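Local coordinates for adhesin LabA (Helicobacter pylori, PDB 6GMM), which probably attaches the bacterium to the gastric mucosa as a lectin-like adhesin specific for the LacdiNAc sugar motif, at residues A[93-105]-A[128-140]. Residues are numbered along the deposited sequence; the frame is centred on the assembly and turned at random.
Sequences GGVQTFHNTPSNQ and TENYAKINKAYQI
Phe98 lays one ring face against CD1 of Tyr131, with 3.6 Å between Phe98 CD1 and Tyr131 CD1, where strand 96-98 of a two-stranded antiparallel hairpin packs on helix 128-145 in the SabA-like adhesion domain. The two ring planes stand 41° apart, an oblique meeting, while Phe98 CE2 reaches Ala132 CB at 3.7 Å. Farther along, Pro102 sets its CG over one face of the Tyr138 ring, and the methyl CG2 of Thr101 comes in at the edge of Tyr131, 3.3 Å from its OH. Polar bonds hold both ends. At the start of the helix, Thr128 OG1 donates to Gly94 O at 2.7 Å; its CG2, anti to the backbone N, turns to the side chain of Gln96, whose NE2 hydrogen-bonds back to Gly93 O. At the far end of the contact Gln139 NE2 makes a straight but weak bond to Asn100 O, and a water joins His99 O to Asn135 ND2. Outside the two segments, Trp73 of helix 57-76 meets the rings of both Tyr131 and Tyr138, and Gln74 NE2 hydrogen-bonds Tyr138 OH. The Gln139 amide is itself steadied one helical turn back: its NE2 donates to Asn135 OD1 at 3.0 Å, with that oxygen in the plane of the Gln139 amide.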
# COMPACT_ATOMS: atom_id res chain seq x y z
N GLY A 93 -33.17 -15.18 -3.61
CA GLY A 93 -33.36 -13.99 -2.77
C GLY A 93 -34.79 -13.46 -2.84
O GLY A 93 -35.14 -12.52 -2.11
N GLY A 94 -35.59 -14.05 -3.72
CA GLY A 94 -37.00 -13.68 -3.91
C GLY A 94 -37.16 -12.26 -4.41
O GLY A 94 -36.35 -11.79 -5.21
N VAL A 95 -38.19 -11.58 -3.94
CA VAL A 95 -38.46 -10.19 -4.34
C VAL A 95 -38.18 -9.31 -3.13
O VAL A 95 -38.81 -9.49 -2.08
CB VAL A 95 -39.92 -9.99 -4.88
CG1 VAL A 95 -40.18 -8.52 -5.23
CG2 VAL A 95 -40.19 -10.87 -6.09
N GLN A 96 -37.24 -8.34 -3.28
CA GLN A 96 -36.86 -7.40 -2.22
C GLN A 96 -36.70 -5.95 -2.73
O GLN A 96 -36.47 -5.74 -3.92
CB GLN A 96 -35.56 -7.85 -1.57
CG GLN A 96 -35.56 -9.21 -0.89
CD GLN A 96 -34.21 -9.52 -0.33
OE1 GLN A 96 -33.56 -8.66 0.27
NE2 GLN A 96 -33.75 -10.76 -0.51
N THR A 97 -36.83 -4.97 -1.80
CA THR A 97 -36.71 -3.52 -2.04
C THR A 97 -35.56 -2.95 -1.19
O THR A 97 -35.46 -3.24 0.02
CB THR A 97 -38.08 -2.81 -1.79
OG1 THR A 97 -39.08 -3.35 -2.67
CG2 THR A 97 -38.01 -1.29 -1.98
N PHE A 98 -34.69 -2.13 -1.84
CA PHE A 98 -33.51 -1.55 -1.23
C PHE A 98 -33.53 -0.02 -1.34
O PHE A 98 -33.68 0.54 -2.43
CB PHE A 98 -32.25 -2.16 -1.87
CG PHE A 98 -32.27 -3.68 -1.92
CD1 PHE A 98 -32.83 -4.36 -3.01
CD2 PHE A 98 -31.73 -4.44 -0.89
CE1 PHE A 98 -32.84 -5.76 -3.06
CE2 PHE A 98 -31.73 -5.83 -0.94
CZ PHE A 98 -32.31 -6.49 -2.02
N HIS A 99 -33.44 0.64 -0.19
CA HIS A 99 -33.43 2.10 -0.10
C HIS A 99 -31.99 2.61 -0.08
O HIS A 99 -31.06 1.85 0.22
CB HIS A 99 -34.12 2.52 1.18
CG HIS A 99 -35.59 2.35 1.10
ND1 HIS A 99 -36.19 1.13 1.39
CD2 HIS A 99 -36.53 3.20 0.65
CE1 HIS A 99 -37.48 1.30 1.15
NE2 HIS A 99 -37.73 2.53 0.69
N ASN A 100 -31.83 3.92 -0.34
CA ASN A 100 -30.55 4.64 -0.32
C ASN A 100 -29.54 4.06 -1.29
O ASN A 100 -28.36 4.29 -1.12
CB ASN A 100 -29.99 4.74 1.11
CG ASN A 100 -31.02 5.15 2.12
OD1 ASN A 100 -31.67 6.20 1.99
ND2 ASN A 100 -31.19 4.32 3.13
N THR A 101 -30.00 3.37 -2.34
CA THR A 101 -29.08 2.82 -3.33
C THR A 101 -28.44 3.96 -4.17
O THR A 101 -28.89 5.12 -4.09
CB THR A 101 -29.79 1.77 -4.22
OG1 THR A 101 -30.78 2.40 -5.03
CG2 THR A 101 -30.36 0.61 -3.41
N PRO A 102 -27.38 3.66 -4.98
CA PRO A 102 -26.80 4.73 -5.80
C PRO A 102 -27.83 5.39 -6.71
O PRO A 102 -28.64 4.71 -7.32
CB PRO A 102 -25.75 4.00 -6.66
CG PRO A 102 -25.48 2.72 -5.95
CD PRO A 102 -26.70 2.36 -5.19
N SER A 103 -27.82 6.71 -6.75
CA SER A 103 -28.66 7.53 -7.62
C SER A 103 -28.64 6.97 -9.06
O SER A 103 -27.55 6.70 -9.62
CB SER A 103 -28.11 8.95 -7.65
OG SER A 103 -28.59 9.72 -6.55
N ASN A 104 -29.82 6.78 -9.66
CA ASN A 104 -29.91 6.30 -11.03
C ASN A 104 -29.88 7.48 -12.01
O ASN A 104 -29.66 8.62 -11.56
CB ASN A 104 -31.10 5.33 -11.24
CG ASN A 104 -32.49 5.91 -11.09
OD1 ASN A 104 -32.76 7.06 -11.43
ND2 ASN A 104 -33.43 5.09 -10.65
N GLN A 105 -30.10 7.24 -13.32
CA GLN A 105 -30.03 8.29 -14.32
C GLN A 105 -31.12 9.37 -14.15
O GLN A 105 -30.96 10.46 -14.71
CB GLN A 105 -29.96 7.74 -15.76
CG GLN A 105 -31.18 6.98 -16.26
CD GLN A 105 -31.22 5.51 -15.89
OE1 GLN A 105 -31.28 5.11 -14.71
NE2 GLN A 105 -31.29 4.66 -16.92
N THR A 128 -31.52 -11.30 -6.82
CA THR A 128 -31.93 -10.46 -5.69
C THR A 128 -30.92 -10.66 -4.56
O THR A 128 -30.43 -9.65 -4.04
CB THR A 128 -33.36 -10.77 -5.26
OG1 THR A 128 -34.25 -10.47 -6.34
CG2 THR A 128 -33.78 -9.99 -4.02
N GLU A 129 -30.52 -11.93 -4.26
CA GLU A 129 -29.53 -12.25 -3.22
C GLU A 129 -28.19 -11.53 -3.44
O GLU A 129 -27.64 -10.99 -2.48
CB GLU A 129 -29.34 -13.77 -2.98
CG GLU A 129 -28.87 -14.65 -4.13
CD GLU A 129 -29.03 -16.15 -3.93
OE1 GLU A 129 -29.43 -16.59 -2.83
OE2 GLU A 129 -28.78 -16.90 -4.91
N ASN A 130 -27.68 -11.48 -4.70
CA ASN A 130 -26.43 -10.76 -5.00
C ASN A 130 -26.63 -9.25 -4.91
O ASN A 130 -25.71 -8.55 -4.59
CB ASN A 130 -25.91 -11.14 -6.37
CG ASN A 130 -25.32 -12.53 -6.40
OD1 ASN A 130 -24.84 -13.07 -5.40
ND2 ASN A 130 -25.32 -13.13 -7.57
N TYR A 131 -27.82 -8.73 -5.17
CA TYR A 131 -28.02 -7.30 -5.03
C TYR A 131 -27.95 -6.98 -3.54
O TYR A 131 -27.20 -6.08 -3.16
CB TYR A 131 -29.33 -6.79 -5.68
CG TYR A 131 -29.35 -5.28 -5.76
CD1 TYR A 131 -29.58 -4.51 -4.62
CD2 TYR A 131 -29.03 -4.62 -6.94
CE1 TYR A 131 -29.53 -3.12 -4.67
CE2 TYR A 131 -28.97 -3.23 -7.00
CZ TYR A 131 -29.21 -2.48 -5.86
OH TYR A 131 -29.10 -1.11 -5.88
N ALA A 132 -28.63 -7.80 -2.70
CA ALA A 132 -28.66 -7.64 -1.25
C ALA A 132 -27.24 -7.64 -0.67
O ALA A 132 -26.92 -6.78 0.15
CB ALA A 132 -29.51 -8.75 -0.62
N LYS A 133 -26.38 -8.58 -1.16
CA LYS A 133 -24.97 -8.78 -0.77
C LYS A 133 -24.14 -7.52 -1.06
O LYS A 133 -23.49 -6.98 -0.15
CB LYS A 133 -24.39 -9.98 -1.55
CG LYS A 133 -23.22 -10.67 -0.87
CD LYS A 133 -22.71 -11.88 -1.67
CE LYS A 133 -23.38 -13.18 -1.28
NZ LYS A 133 -23.05 -14.28 -2.23
N ILE A 134 -24.14 -7.07 -2.33
CA ILE A 134 -23.42 -5.88 -2.79
C ILE A 134 -23.98 -4.64 -2.02
O ILE A 134 -23.20 -3.87 -1.48
CB ILE A 134 -23.55 -5.69 -4.32
CG1 ILE A 134 -22.94 -6.87 -5.09
CG2 ILE A 134 -22.98 -4.33 -4.75
CD1 ILE A 134 -23.12 -6.86 -6.63
N ASN A 135 -25.30 -4.49 -1.97
CA ASN A 135 -25.94 -3.36 -1.26
C ASN A 135 -25.51 -3.24 0.21
O ASN A 135 -25.29 -2.11 0.67
CB ASN A 135 -27.46 -3.40 -1.33
CG ASN A 135 -28.09 -2.18 -0.68
OD1 ASN A 135 -27.89 -1.04 -1.15
ND2 ASN A 135 -28.74 -2.39 0.49
N LYS A 136 -25.45 -4.39 0.95
CA LYS A 136 -25.13 -4.41 2.38
C LYS A 136 -23.73 -3.87 2.54
O LYS A 136 -23.51 -2.99 3.36
CB LYS A 136 -25.27 -5.82 2.98
CG LYS A 136 -25.00 -5.90 4.48
CD LYS A 136 -25.43 -7.25 5.04
CE LYS A 136 -25.08 -7.41 6.49
NZ LYS A 136 -25.76 -8.59 7.10
N ALA A 137 -22.81 -4.37 1.71
CA ALA A 137 -21.42 -3.96 1.69
C ALA A 137 -21.33 -2.44 1.42
O ALA A 137 -20.69 -1.73 2.19
CB ALA A 137 -20.66 -4.73 0.63
N TYR A 138 -22.04 -1.95 0.38
CA TYR A 138 -22.06 -0.54 0.00
C TYR A 138 -22.58 0.35 1.16
O TYR A 138 -21.99 1.39 1.45
CB TYR A 138 -22.92 -0.35 -1.27
CG TYR A 138 -23.18 1.09 -1.65
CD1 TYR A 138 -22.27 1.80 -2.42
CD2 TYR A 138 -24.37 1.72 -1.30
CE1 TYR A 138 -22.53 3.11 -2.83
CE2 TYR A 138 -24.62 3.04 -1.67
CZ TYR A 138 -23.71 3.72 -2.45
OH TYR A 138 -23.98 5.01 -2.83
N GLN A 139 -23.65 -0.10 1.83
CA GLN A 139 -24.25 0.66 2.93
C GLN A 139 -23.33 0.78 4.10
O GLN A 139 -23.30 1.84 4.70
CB GLN A 139 -25.64 0.13 3.35
CG GLN A 139 -26.72 0.15 2.28
CD GLN A 139 -27.05 1.49 1.69
OE1 GLN A 139 -26.95 2.54 2.35
NE2 GLN A 139 -27.49 1.47 0.44
N ILE A 140 -22.52 -0.27 4.40
CA ILE A 140 -21.54 -0.23 5.50
C ILE A 140 -20.45 0.80 5.20
O ILE A 140 -20.08 1.58 6.08
CB ILE A 140 -20.98 -1.62 5.91
CG1 ILE A 140 -22.10 -2.48 6.56
CG2 ILE A 140 -19.81 -1.46 6.88
CD1 ILE A 140 -21.84 -4.06 6.73
O HOH W 1 -30.26 -0.24 1.76
O HOH W 2 -25.80 6.31 -1.36
O HOH W 3 -26.50 5.24 1.10